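Local coordinates for uncharacterized protein (Bacteroides ovatus, PDB 4DQA), which is of unknown function but probably binds carbohydrate, joining a BT_3987-like N-terminal domain to a concanavalin A-like lectin/glucanase domain, at residues E12-N17 with A60-N65; A50-V55 with Y66-V71; K216-L219 with W223-V226; G238-G243 with R293-L298. All blocks are in the same frame, centred on the assembly; numbering follows the deposited sequence.

Contact 1. Residues E12-N17 with A60-N65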
loop_
_atom_site.group_PDB
_atom_site.type_symbol
_atom_site.label_atom_id
_atom_site.label_comp_id
_atom_site.label_asym_id
_atom_site.label_seq_id
_atom_site.Cartn_x
_atom_site.Cartn_y
_atom_site.Cartn_z
ATOM N N GLU A 12 24.555 -13.571 -20.651
ATOM C CA GLU A 12 25.759 -12.980 -20.038
ATOM C C GLU A 12 25.403 -12.199 -18.801
ATOM O O GLU A 12 26.110 -12.252 -17.792
ATOM C CB GLU A 12 26.430 -12.044 -21.041
ATOM C CG GLU A 12 27.726 -11.416 -20.585
ATOM C CD GLU A 12 28.384 -10.674 -21.720
ATOM O OE1 GLU A 12 27.956 -9.539 -22.030
ATOM O OE2 GLU A 12 29.310 -11.238 -22.325
ATOM N N SER A 13 24.310 -11.451 -18.886
ATOM C CA SER A 13 23.811 -10.689 -17.744
ATOM C C SER A 13 22.488 -11.293 -17.331
ATOM O O SER A 13 21.565 -11.422 -18.142
ATOM C CB SER A 13 23.638 -9.203 -18.084
ATOM N N LYS A 14 22.412 -11.665 -16.060
ATOM C CA LYS A 14 21.259 -12.369 -15.528
ATOM C C LYS A 14 20.042 -11.454 -15.387
ATOM O O LYS A 14 18.942 -11.905 -15.634
ATOM C CB LYS A 14 21.609 -12.968 -14.162
ATOM C CG LYS A 14 20.494 -13.805 -13.543
ATOM C CD LYS A 14 20.792 -14.129 -12.074
ATOM C CE LYS A 14 19.699 -15.009 -11.432
ATOM N NZ LYS A 14 19.956 -15.340 -9.973
ATOM N N GLU A 15 20.251 -10.183 -15.019
ATOM C CA GLU A 15 19.166 -9.304 -14.561
ATOM C C GLU A 15 19.219 -7.873 -15.105
ATOM O O GLU A 15 20.289 -7.266 -15.185
ATOM C CB GLU A 15 19.183 -9.213 -13.026
ATOM C CG GLU A 15 19.194 -10.544 -12.313
ATOM C CD GLU A 15 18.983 -10.400 -10.820
ATOM O OE1 GLU A 15 19.175 -9.289 -10.272
ATOM O OE2 GLU A 15 18.619 -11.413 -10.195
ATOM N N TYR A 16 18.044 -7.340 -15.440
ATOM C CA TYR A 16 17.888 -5.945 -15.878
ATOM C C TYR A 16 16.699 -5.287 -15.187
ATOM O O TYR A 16 15.689 -5.933 -14.949
ATOM C CB TYR A 16 17.668 -5.888 -17.392
ATOM C CG TYR A 16 18.907 -6.215 -18.172
ATOM C CD1 TYR A 16 19.201 -7.523 -18.527
ATOM C CD2 TYR A 16 19.807 -5.214 -18.534
ATOM C CE1 TYR A 16 20.354 -7.832 -19.243
ATOM C CE2 TYR A 16 20.963 -5.510 -19.244
ATOM C CZ TYR A 16 21.231 -6.819 -19.594
ATOM O OH TYR A 16 22.381 -7.105 -20.298
ATOM N N ASN A 17 16.821 -4.005 -14.873
ATOM C CA ASN A 17 15.784 -3.264 -14.161
ATOM C C ASN A 17 15.265 -2.094 -14.974
ATOM O O ASN A 17 16.046 -1.302 -15.499
ATOM C CB ASN A 17 16.315 -2.748 -12.824
ATOM C CG ASN A 17 16.689 -3.873 -11.881
ATOM O OD1 ASN A 17 15.859 -4.350 -11.108
ATOM N ND2 ASN A 17 17.940 -4.311 -11.947
ATOM N N ALA A 60 11.292 -17.400 -3.712
ATOM C CA ALA A 60 11.587 -18.217 -2.523
ATOM C C ALA A 60 13.071 -18.114 -2.133
ATOM O O ALA A 60 13.425 -18.059 -0.951
ATOM C CB ALA A 60 11.179 -19.653 -2.773
ATOM N N LYS A 61 13.948 -18.120 -3.118
ATOM C CA LYS A 61 15.390 -18.047 -2.891
ATOM C C LYS A 61 15.808 -16.724 -2.257
ATOM O O LYS A 61 16.684 -16.678 -1.378
ATOM C CB LYS A 61 16.113 -18.246 -4.214
ATOM C CG LYS A 61 17.630 -18.263 -4.138
ATOM C CD LYS A 61 18.195 -18.735 -5.477
ATOM C CE LYS A 61 19.702 -18.743 -5.469
ATOM N NZ LYS A 61 20.230 -19.145 -6.814
ATOM N N TYR A 62 15.158 -15.649 -2.694
ATOM C CA TYR A 62 15.539 -14.291 -2.279
ATOM C C TYR A 62 14.493 -13.591 -1.388
ATOM O O TYR A 62 14.734 -12.475 -0.877
ATOM C CB TYR A 62 15.852 -13.467 -3.547
ATOM C CG TYR A 62 16.993 -14.008 -4.379
ATOM C CD1 TYR A 62 18.293 -13.982 -3.914
ATOM C CD2 TYR A 62 16.763 -14.569 -5.623
ATOM C CE1 TYR A 62 19.328 -14.493 -4.674
ATOM C CE2 TYR A 62 17.788 -15.075 -6.383
ATOM C CZ TYR A 62 19.074 -15.038 -5.902
ATOM O OH TYR A 62 20.098 -15.550 -6.672
ATOM N N GLY A 63 13.336 -14.203 -1.164
ATOM C CA GLY A 63 12.321 -13.592 -0.314
ATOM C C GLY A 63 11.730 -12.340 -0.941
ATOM O O GLY A 63 11.268 -11.432 -0.248
ATOM N N THR A 64 11.744 -12.302 -2.263
ATOM C CA THR A 64 11.234 -11.156 -3.005
ATOM C C THR A 64 9.781 -11.401 -3.323
ATOM O O THR A 64 9.197 -12.437 -2.971
ATOM C CB THR A 64 12.033 -10.885 -4.273
ATOM O OG1 THR A 64 12.218 -12.110 -4.996
ATOM C CG2 THR A 64 13.377 -10.362 -3.930
ATOM N N ASN A 65 9.195 -10.428 -4.002
ATOM C CA ASN A 65 7.753 -10.446 -4.201
ATOM C C ASN A 65 7.380 -10.096 -5.630
ATOM O O ASN A 65 6.333 -9.511 -5.900
ATOM C CB ASN A 65 7.068 -9.479 -3.233
ATOM C CG ASN A 65 5.909 -10.122 -2.508
ATOM O OD1 ASN A 65 5.873 -10.159 -1.276
ATOM N ND2 ASN A 65 4.957 -10.658 -3.273
HETATM O O HOH W 1 18.559 -17.526 -9.347
#
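Lys14 and Tyr62 meet at the surface of the N-terminal, BT_3987-like domain of the E-set clan, where the residue just before strand 15-19 faces the last turn of helix 52-62. The direct contact is a single approach of polar ends: Lys14 NZ lies 3.3 Å from Tyr62 OH, but the angle is too poor for a hydrogen bond. The ammonium group stands obliquely to the phenol ring, and the two side chains arrive from opposite directions. Lys14 spans the gap because its CG is turned away from the backbone N (chi1 -177°) and every later torsion is also near 180°, giving a straight chain.

Within the helical segment the tyrosine ring is packed on one face. Lys61 CG sits over the centre of that face, 3.8 Å above the plane, and the ring also meets that of Tyr58 on the same helix. Beside this pair, Glu15 OE2 is bonded to Tyr58 OH, a hydrogen bond that does join the strand to the helix.

Like charges come near each other here, Lys14 NZ and Lys61 NZ being 5.0 Å apart, and some mutual repulsion would be expected. Only 67 Å² is buried in all. A water accepts from both ammonium groups, closely from Lys14 NZ at 2.7 Å and weakly from Lys61 NZ at 3.4 Å.

Contact 2. Residues A50-V55 with Y66-V71; sequences AEPSVV and YEMLDV
With chi1 at 175°, the CG of selenomethionine Met68 stands opposite its own backbone N, and a bend at chi2 (98°) then lays SE and CE beneath the first turn of helix 52-62. Val55 answers with two branches: CG1, opposite its backbone N (chi1 177°), reaches the backbone of Tyr66, while CG2 is directed at the selenium.

The Met68 SE to Val55 CG2 distance is 3.6 Å, a close apolar contact between side chains set at a slant to each other. SE also lies 3.9 Å from Pro52 CA, so the selenium sits against both the proline backbone and the valine one turn later. Its methyl goes further, Met68 CE coming to 3.5 Å from Ala50 O, just ahead of the helix. At the other end, Val55 CG1 packs 3.6 Å from Tyr66 O, an oxygen that also accepts from Asn59 ND2 of the same helix.

No hydrogen bond joins the two segments, and the 221 Å² buried between them comes largely from Met68 and Val55. Val55 also touches Val110 and Met68 touches Val49, both on neighbouring strands. The arrangement is helix-on-sheet packing in the E-set-clan domain: helix 52-62 leads back to strand 67-68, which runs parallel to strand 107-117.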
loop_
_atom_site.group_PDB
_atom_site.type_symbol
_atom_site.label_atom_id
_atom_site.label_comp_id
_atom_site.label_asym_id
_atom_site.label_seq_id
_atom_site.Cartn_x
_atom_site.Cartn_y
_atom_site.Cartn_z
ATOM N N ALA A 50 9.597 -17.946 -19.784
ATOM C CA ALA A 50 9.771 -19.051 -18.871
ATOM C C ALA A 50 8.511 -19.321 -18.046
ATOM O O ALA A 50 7.637 -18.479 -17.933
ATOM C CB ALA A 50 10.932 -18.774 -17.927
ATOM N N GLU A 51 8.460 -20.502 -17.464
ATOM C CA GLU A 51 7.339 -20.896 -16.625
ATOM C C GLU A 51 7.206 -19.986 -15.407
ATOM O O GLU A 51 8.204 -19.561 -14.830
ATOM C CB GLU A 51 7.544 -22.325 -16.138
ATOM C CG GLU A 51 7.506 -23.387 -17.239
ATOM C CD GLU A 51 6.092 -23.809 -17.608
ATOM O OE1 GLU A 51 5.136 -23.029 -17.382
ATOM O OE2 GLU A 51 5.932 -24.940 -18.112
ATOM N N PRO A 52 5.966 -19.683 -14.993
ATOM C CA PRO A 52 5.800 -18.868 -13.785
ATOM C C PRO A 52 6.510 -19.448 -12.553
ATOM O O PRO A 52 6.898 -18.658 -11.691
ATOM C CB PRO A 52 4.281 -18.852 -13.579
ATOM C CG PRO A 52 3.716 -19.020 -14.952
ATOM C CD PRO A 52 4.679 -19.939 -15.673
ATOM N N SER A 53 6.680 -20.772 -12.472
ATOM C CA SER A 53 7.371 -21.387 -11.336
ATOM C C SER A 53 8.825 -20.924 -11.208
ATOM O O SER A 53 9.373 -20.956 -10.107
ATOM C CB SER A 53 7.300 -22.943 -11.359
ATOM O OG SER A 53 7.952 -23.462 -12.490
ATOM N N VAL A 54 9.429 -20.472 -12.314
ATOM C CA VAL A 54 10.747 -19.864 -12.277
ATOM C C VAL A 54 10.735 -18.609 -11.391
ATOM O O VAL A 54 11.654 -18.370 -10.589
ATOM C CB VAL A 54 11.159 -19.551 -13.714
ATOM C CG1 VAL A 54 12.295 -18.585 -13.799
ATOM C CG2 VAL A 54 11.465 -20.844 -14.424
ATOM N N VAL A 55 9.668 -17.818 -11.465
ATOM C CA VAL A 55 9.533 -16.637 -10.621
ATOM C C VAL A 55 9.290 -17.034 -9.170
ATOM O O VAL A 55 9.811 -16.433 -8.256
ATOM C CB VAL A 55 8.398 -15.736 -11.132
ATOM C CG1 VAL A 55 8.193 -14.537 -10.225
ATOM C CG2 VAL A 55 8.703 -15.285 -12.562
ATOM N N TYR A 66 8.228 -10.500 -6.570
ATOM C CA TYR A 66 7.945 -10.195 -7.966
ATOM C C TYR A 66 6.716 -10.925 -8.513
ATOM O O TYR A 66 6.490 -12.110 -8.248
ATOM C CB TYR A 66 9.157 -10.488 -8.859
ATOM C CG TYR A 66 10.337 -9.610 -8.537
ATOM C CD1 TYR A 66 10.361 -8.262 -8.906
ATOM C CD2 TYR A 66 11.422 -10.112 -7.842
ATOM C CE1 TYR A 66 11.437 -7.465 -8.600
ATOM C CE2 TYR A 66 12.497 -9.320 -7.528
ATOM C CZ TYR A 66 12.505 -7.998 -7.910
ATOM O OH TYR A 66 13.588 -7.211 -7.599
ATOM N N GLU A 67 5.925 -10.177 -9.278
ATOM C CA GLU A 67 4.766 -10.698 -9.987
ATOM C C GLU A 67 5.111 -10.940 -11.453
ATOM O O GLU A 67 5.710 -10.097 -12.086
ATOM C CB GLU A 67 3.633 -9.671 -9.914
ATOM C CG GLU A 67 2.835 -9.701 -8.624
ATOM C CD GLU A 67 1.503 -10.384 -8.817
ATOM O OE1 GLU A 67 1.502 -11.616 -9.006
ATOM O OE2 GLU A 67 0.466 -9.688 -8.810
HETATM N N MSE A 68 4.713 -12.081 -11.985
HETATM C CA MSE A 68 4.922 -12.397 -13.367
HETATM C C MSE A 68 4.036 -11.549 -14.274
HETATM O O MSE A 68 2.863 -11.349 -14.001
HETATM C CB MSE A 68 4.585 -13.874 -13.511
HETATM C CG MSE A 68 4.633 -14.374 -14.877
HETATM SE SE MSE A 68 6.308 -15.252 -15.204
HETATM C CE MSE A 68 5.846 -15.699 -16.906
ATOM N N LEU A 69 4.605 -11.021 -15.342
ATOM C CA LEU A 69 3.816 -10.329 -16.349
ATOM C C LEU A 69 3.039 -11.376 -17.140
ATOM O O LEU A 69 3.462 -12.522 -17.216
ATOM C CB LEU A 69 4.734 -9.574 -17.304
ATOM C CG LEU A 69 5.393 -8.304 -16.785
ATOM C CD1 LEU A 69 6.360 -7.767 -17.808
ATOM C CD2 LEU A 69 4.338 -7.283 -16.480
ATOM N N ASP A 70 1.915 -10.967 -17.727
ATOM C CA ASP A 70 1.144 -11.838 -18.616
ATOM C C ASP A 70 1.789 -11.967 -19.990
ATOM O O ASP A 70 2.156 -10.979 -20.604
ATOM C CB ASP A 70 -0.287 -11.307 -18.773
ATOM C CG ASP A 70 -1.128 -11.527 -17.537
ATOM O OD1 ASP A 70 -0.801 -12.442 -16.743
ATOM O OD2 ASP A 70 -2.122 -10.784 -17.367
ATOM N N VAL A 71 1.894 -13.193 -20.476
ATOM C CA VAL A 71 2.509 -13.491 -21.754
ATOM C C VAL A 71 1.776 -12.786 -22.882
ATOM O O VAL A 71 2.362 -12.522 -23.930
ATOM C CB VAL A 71 2.479 -15.005 -22.021
ATOM C CG1 VAL A 71 3.060 -15.337 -23.390
ATOM C CG2 VAL A 71 3.233 -15.731 -20.923
#

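Contact 3. Residues K216-L219 with W223-V226; sequences KPLL and WYHV
A loop preceding strand 223-231 folds back over that strand's first residues in the concanavalin A-like domain, and Tyr224 joins the two by its ring face and its hydroxyl. The strand belongs to the larger antiparallel sheet, paired with 163-171 and 236-241.

Over the ring the contact is CH-pi. Leu218 CD2 stands 3.6 Å from the Tyr224 ring centroid and only 8° off the ring normal, so the methyl is nearly centred. The evenness of its distances agrees: all six ring carbons lie at similar range, the nearest being Tyr224 CE1 and CZ, each 3.7 Å from Leu218 CD2. Leu218 CB adds a second touch, 3.9 Å from Tyr224 CE2, the two side chains running alongside each other head to tail.

Toward the hydroxyl end of the ring the main partner is the Leu219 backbone. With chi1 -67°, Tyr224 CG lies opposite its carbonyl carbon and the phenol extends toward the loop backbone. Leu219 O lies at the ring edge, in plane, 3.6 Å from Tyr224 CE2. Leu219 CB packs 3.5 Å from Tyr224 OH. That same hydroxyl accepts an almost straight hydrogen bond from Leu219 N, with a donor-acceptor length of 2.9 Å and an N-H...O angle of 171°.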
loop_
_atom_site.group_PDB
_atom_site.type_symbol
_atom_site.label_atom_id
_atom_site.label_comp_id
_atom_site.label_asym_id
_atom_site.label_seq_id
_atom_site.Cartn_x
_atom_site.Cartn_y
_atom_site.Cartn_z
ATOM N N LYS A 216 5.910 12.186 22.701
ATOM C CA LYS A 216 6.533 13.155 21.805
ATOM C C LYS A 216 5.416 13.831 20.999
ATOM O O LYS A 216 4.448 13.171 20.709
ATOM C CB LYS A 216 7.454 12.432 20.823
ATOM C CG LYS A 216 8.529 11.585 21.476
ATOM C CD LYS A 216 9.401 10.924 20.422
ATOM C CE LYS A 216 8.696 9.754 19.771
ATOM N NZ LYS A 216 8.820 8.492 20.554
ATOM N N PRO A 217 5.599 15.118 20.613
ATOM C CA PRO A 217 4.573 15.785 19.793
ATOM C C PRO A 217 4.655 15.460 18.304
ATOM O O PRO A 217 5.709 15.053 17.799
ATOM C CB PRO A 217 4.864 17.271 20.018
ATOM C CG PRO A 217 6.362 17.317 20.255
ATOM C CD PRO A 217 6.677 16.056 21.005
ATOM N N LEU A 218 3.535 15.641 17.613
ATOM C CA LEU A 218 3.521 15.685 16.164
ATOM C C LEU A 218 3.714 17.116 15.701
ATOM O O LEU A 218 3.288 18.069 16.370
ATOM C CB LEU A 218 2.190 15.174 15.598
ATOM C CG LEU A 218 1.826 13.751 15.937
ATOM C CD1 LEU A 218 0.508 13.404 15.272
ATOM C CD2 LEU A 218 2.932 12.797 15.471
ATOM N N LEU A 219 4.382 17.266 14.565
ATOM C CA LEU A 219 4.481 18.537 13.865
ATOM C C LEU A 219 3.279 18.771 12.960
ATOM O O LEU A 219 2.579 17.837 12.570
ATOM C CB LEU A 219 5.744 18.547 12.989
ATOM C CG LEU A 219 7.106 18.568 13.670
ATOM C CD1 LEU A 219 8.172 18.146 12.650
ATOM C CD2 LEU A 219 7.423 19.928 14.176
ATOM N N TRP A 223 3.261 14.677 6.831
ATOM C CA TRP A 223 2.505 13.429 6.821
ATOM C C TRP A 223 3.047 12.447 7.854
ATOM O O TRP A 223 4.250 12.238 7.945
ATOM C CB TRP A 223 2.532 12.774 5.446
ATOM C CG TRP A 223 1.653 13.469 4.466
ATOM C CD1 TRP A 223 2.032 14.343 3.480
ATOM C CD2 TRP A 223 0.228 13.388 4.411
ATOM N NE1 TRP A 223 0.915 14.799 2.820
ATOM C CE2 TRP A 223 -0.198 14.242 3.386
ATOM C CE3 TRP A 223 -0.731 12.666 5.130
ATOM C CZ2 TRP A 223 -1.555 14.382 3.060
ATOM C CZ3 TRP A 223 -2.062 12.807 4.804
ATOM C CH2 TRP A 223 -2.466 13.675 3.784
ATOM N N TYR A 224 2.116 11.842 8.592
ATOM C CA TYR A 224 2.392 10.739 9.498
ATOM C C TYR A 224 1.423 9.610 9.244
ATOM O O TYR A 224 0.231 9.852 8.996
ATOM C CB TYR A 224 2.185 11.162 10.944
ATOM C CG TYR A 224 3.137 12.183 11.502
ATOM C CD1 TYR A 224 4.343 11.804 12.028
ATOM C CD2 TYR A 224 2.804 13.531 11.526
ATOM C CE1 TYR A 224 5.207 12.742 12.565
ATOM C CE2 TYR A 224 3.636 14.467 12.048
ATOM C CZ TYR A 224 4.839 14.082 12.574
ATOM O OH TYR A 224 5.668 15.045 13.134
ATOM N N HIS A 225 1.896 8.377 9.358
ATOM C CA HIS A 225 0.970 7.263 9.478
ATOM C C HIS A 225 0.722 7.009 10.952
ATOM O O HIS A 225 1.692 6.895 11.727
ATOM C CB HIS A 225 1.523 6.007 8.823
ATOM C CG HIS A 225 0.531 4.898 8.777
ATOM N ND1 HIS A 225 0.550 3.834 9.658
ATOM C CD2 HIS A 225 -0.532 4.691 7.956
ATOM C CE1 HIS A 225 -0.464 3.031 9.388
ATOM N NE2 HIS A 225 -1.133 3.526 8.360
ATOM N N VAL A 226 -0.536 6.945 11.347
ATOM C CA VAL A 226 -0.883 6.731 12.745
ATOM C C VAL A 226 -1.801 5.530 12.857
ATOM O O VAL A 226 -2.641 5.292 11.998
ATOM C CB VAL A 226 -1.516 7.961 13.405
ATOM C CG1 VAL A 226 -0.567 9.184 13.316
ATOM C CG2 VAL A 226 -2.869 8.293 12.821
#

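Contact 4. Residues G238-G243 with R293-L298; sequences GIYVNG and RTENQL
The Tyr240 ring carries Leu298 on one face and Glu295 at its rim. Leu298 CD1 is 4.1 Å from the ring centroid and 20° off the normal, a CH-pi contact displaced toward the CG-CD1 side; its nearest ring atom is Tyr240 CD1 at 3.9 Å. Glu295 OE2 lies in plane at the edge, 3.6 Å from Tyr240 CE2. Closer still is Glu295 CG, which comes in obliquely to 3.3 Å from Tyr240 CE2. Ring and carboxylate planes are 67° apart, and both Glu295 and Leu298 meet the tyrosine side chain at about a right angle. Gln297 CB lies over the centre of one Arg293 guanidinium face.

One helical turn supplies both groups at the ring: Glu295, extended beyond CG, carries its carboxylate to the rim, and Leu298, three residues later, sets its methyl over the face. No direct hydrogen bond crosses the contact. A water bridges instead, 3.1 Å from Tyr240 OH and donating to Arg293 O. Gly243 O, after the strand, lies 4.1 Å from Glu295 OE1; the closest CA pair is Gly243 and Leu298, 6.2 Å apart.

The helix start is fixed by a capping box: Gln297 N donates to Thr294 OG1 at 3.0 Å and Thr294 N to Gln297 OE1. Together these features make an N-capped short helix packed on strand 236-241 of the larger sheet in a concanavalin A-like domain.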
loop_
_atom_site.group_PDB
_atom_site.type_symbol
_atom_site.label_atom_id
_atom_site.label_comp_id
_atom_site.label_asym_id
_atom_site.label_seq_id
_atom_site.Cartn_x
_atom_site.Cartn_y
_atom_site.Cartn_z
ATOM N N GLY A 238 -1.488 -0.721 21.364
ATOM C CA GLY A 238 -0.391 0.136 20.976
ATOM C C GLY A 238 -0.837 1.301 20.106
ATOM O O GLY A 238 -1.833 1.204 19.372
ATOM N N ILE A 239 -0.096 2.399 20.200
ATOM C CA ILE A 239 -0.212 3.499 19.259
ATOM C C ILE A 239 1.095 3.538 18.482
ATOM O O ILE A 239 2.188 3.552 19.064
ATOM C CB ILE A 239 -0.392 4.843 19.986
ATOM C CG1 ILE A 239 -1.743 4.879 20.687
ATOM C CG2 ILE A 239 -0.278 6.007 18.999
ATOM C CD1 ILE A 239 -1.961 6.077 21.576
ATOM N N TYR A 240 0.974 3.550 17.155
ATOM C CA TYR A 240 2.097 3.472 16.255
ATOM C C TYR A 240 2.144 4.700 15.359
ATOM O O TYR A 240 1.114 5.149 14.860
ATOM C CB TYR A 240 1.965 2.221 15.359
ATOM C CG TYR A 240 1.971 0.902 16.090
ATOM C CD1 TYR A 240 0.820 0.414 16.676
ATOM C CD2 TYR A 240 3.119 0.141 16.162
ATOM C CE1 TYR A 240 0.811 -0.791 17.350
ATOM C CE2 TYR A 240 3.117 -1.075 16.838
ATOM C CZ TYR A 240 1.950 -1.528 17.413
ATOM O OH TYR A 240 1.918 -2.743 18.081
ATOM N N VAL A 241 3.341 5.245 15.169
ATOM C CA VAL A 241 3.553 6.382 14.295
ATOM C C VAL A 241 4.639 5.967 13.311
ATOM O O VAL A 241 5.735 5.606 13.713
ATOM C CB VAL A 241 3.967 7.615 15.065
ATOM C CG1 VAL A 241 4.245 8.769 14.122
ATOM C CG2 VAL A 241 2.881 8.004 16.069
ATOM N N ASN A 242 4.315 6.025 12.026
ATOM C CA ASN A 242 5.242 5.644 10.949
ATOM C C ASN A 242 5.785 4.253 11.181
ATOM O O ASN A 242 6.960 3.973 10.952
ATOM C CB ASN A 242 6.366 6.657 10.812
ATOM C CG ASN A 242 5.866 8.007 10.377
ATOM O OD1 ASN A 242 4.714 8.137 9.888
ATOM N ND2 ASN A 242 6.684 9.021 10.547
ATOM N N GLY A 243 4.904 3.397 11.660
ATOM C CA GLY A 243 5.248 1.994 11.885
ATOM C C GLY A 243 6.013 1.694 13.170
ATOM O O GLY A 243 6.288 0.526 13.449
ATOM N N ARG A 293 -3.933 -5.372 13.622
ATOM C CA ARG A 293 -2.945 -5.519 12.585
ATOM C C ARG A 293 -1.559 -5.558 13.216
ATOM O O ARG A 293 -1.271 -4.813 14.161
ATOM C CB ARG A 293 -3.056 -4.351 11.597
ATOM C CG ARG A 293 -4.369 -4.314 10.831
ATOM C CD ARG A 293 -4.405 -5.359 9.736
ATOM N NE ARG A 293 -3.719 -4.859 8.561
ATOM C CZ ARG A 293 -3.534 -5.560 7.450
ATOM N NH1 ARG A 293 -3.928 -6.820 7.382
ATOM N NH2 ARG A 293 -2.930 -4.994 6.419
ATOM N N THR A 294 -0.702 -6.404 12.702
ATOM C CA THR A 294 0.641 -6.506 13.249
ATOM C C THR A 294 1.454 -5.276 12.809
ATOM O O THR A 294 1.071 -4.563 11.863
ATOM C CB THR A 294 1.350 -7.762 12.744
ATOM O OG1 THR A 294 1.556 -7.660 11.335
ATOM C CG2 THR A 294 0.525 -9.048 13.033
ATOM N N GLU A 295 2.578 -5.033 13.487
ATOM C CA GLU A 295 3.494 -3.951 13.091
ATOM C C GLU A 295 3.880 -4.087 11.625
ATOM O O GLU A 295 3.906 -3.099 10.891
ATOM C CB GLU A 295 4.774 -3.983 13.928
ATOM C CG GLU A 295 4.581 -3.704 15.375
ATOM C CD GLU A 295 5.891 -3.354 16.067
ATOM O OE1 GLU A 295 6.891 -3.091 15.354
ATOM O OE2 GLU A 295 5.912 -3.351 17.320
ATOM N N ASN A 296 4.192 -5.305 11.198
ATOM C CA ASN A 296 4.585 -5.534 9.818
ATOM C C ASN A 296 3.449 -5.229 8.854
ATOM O O ASN A 296 3.662 -4.666 7.786
ATOM C CB ASN A 296 5.078 -6.955 9.610
ATOM C CG ASN A 296 6.445 -7.174 10.206
ATOM O OD1 ASN A 296 7.202 -6.228 10.409
ATOM N ND2 ASN A 296 6.776 -8.424 10.484
ATOM N N GLN A 297 2.230 -5.582 9.236
ATOM C CA GLN A 297 1.094 -5.291 8.361
ATOM C C GLN A 297 0.854 -3.797 8.265
ATOM O O GLN A 297 0.483 -3.288 7.209
ATOM C CB GLN A 297 -0.168 -6.001 8.862
ATOM C CG GLN A 297 -0.181 -7.475 8.561
ATOM C CD GLN A 297 -1.242 -8.245 9.320
ATOM O OE1 GLN A 297 -1.753 -7.815 10.349
ATOM N NE2 GLN A 297 -1.571 -9.431 8.800
ATOM N N LEU A 298 1.044 -3.091 9.366
ATOM C CA LEU A 298 0.879 -1.653 9.332
ATOM C C LEU A 298 1.939 -1.021 8.439
ATOM O O LEU A 298 1.611 -0.190 7.601
ATOM C CB LEU A 298 0.972 -1.071 10.733
ATOM C CG LEU A 298 -0.132 -1.469 11.707
ATOM C CD1 LEU A 298 0.232 -1.006 13.101
ATOM C CD2 LEU A 298 -1.446 -0.865 11.304
HETATM O O HOH W 2 -0.326 -4.345 16.744
#

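In the fold
The four contacts fall into two pairs, one in each domain and in series along the chain. Contacts 1 and 2, with centres 12 Å apart, share helix 52-62 and reach the same mixed sheet; their segments alternate in sequence, and contact 2 uses the first turn of the helix while contact 1 uses its last. Contacts 3 and 4, 13 Å apart between centres, lie on neighbouring antiparallel strands 223-231 and 236-241. They touch directly, through a probable hydrogen bond from Asn242 N to His225 O and Tyr224 packing on Val241. Between the pairs the centres are 29 to 40 Å apart with no touch, consistent with a chain of two separate domains, each making its own contacts.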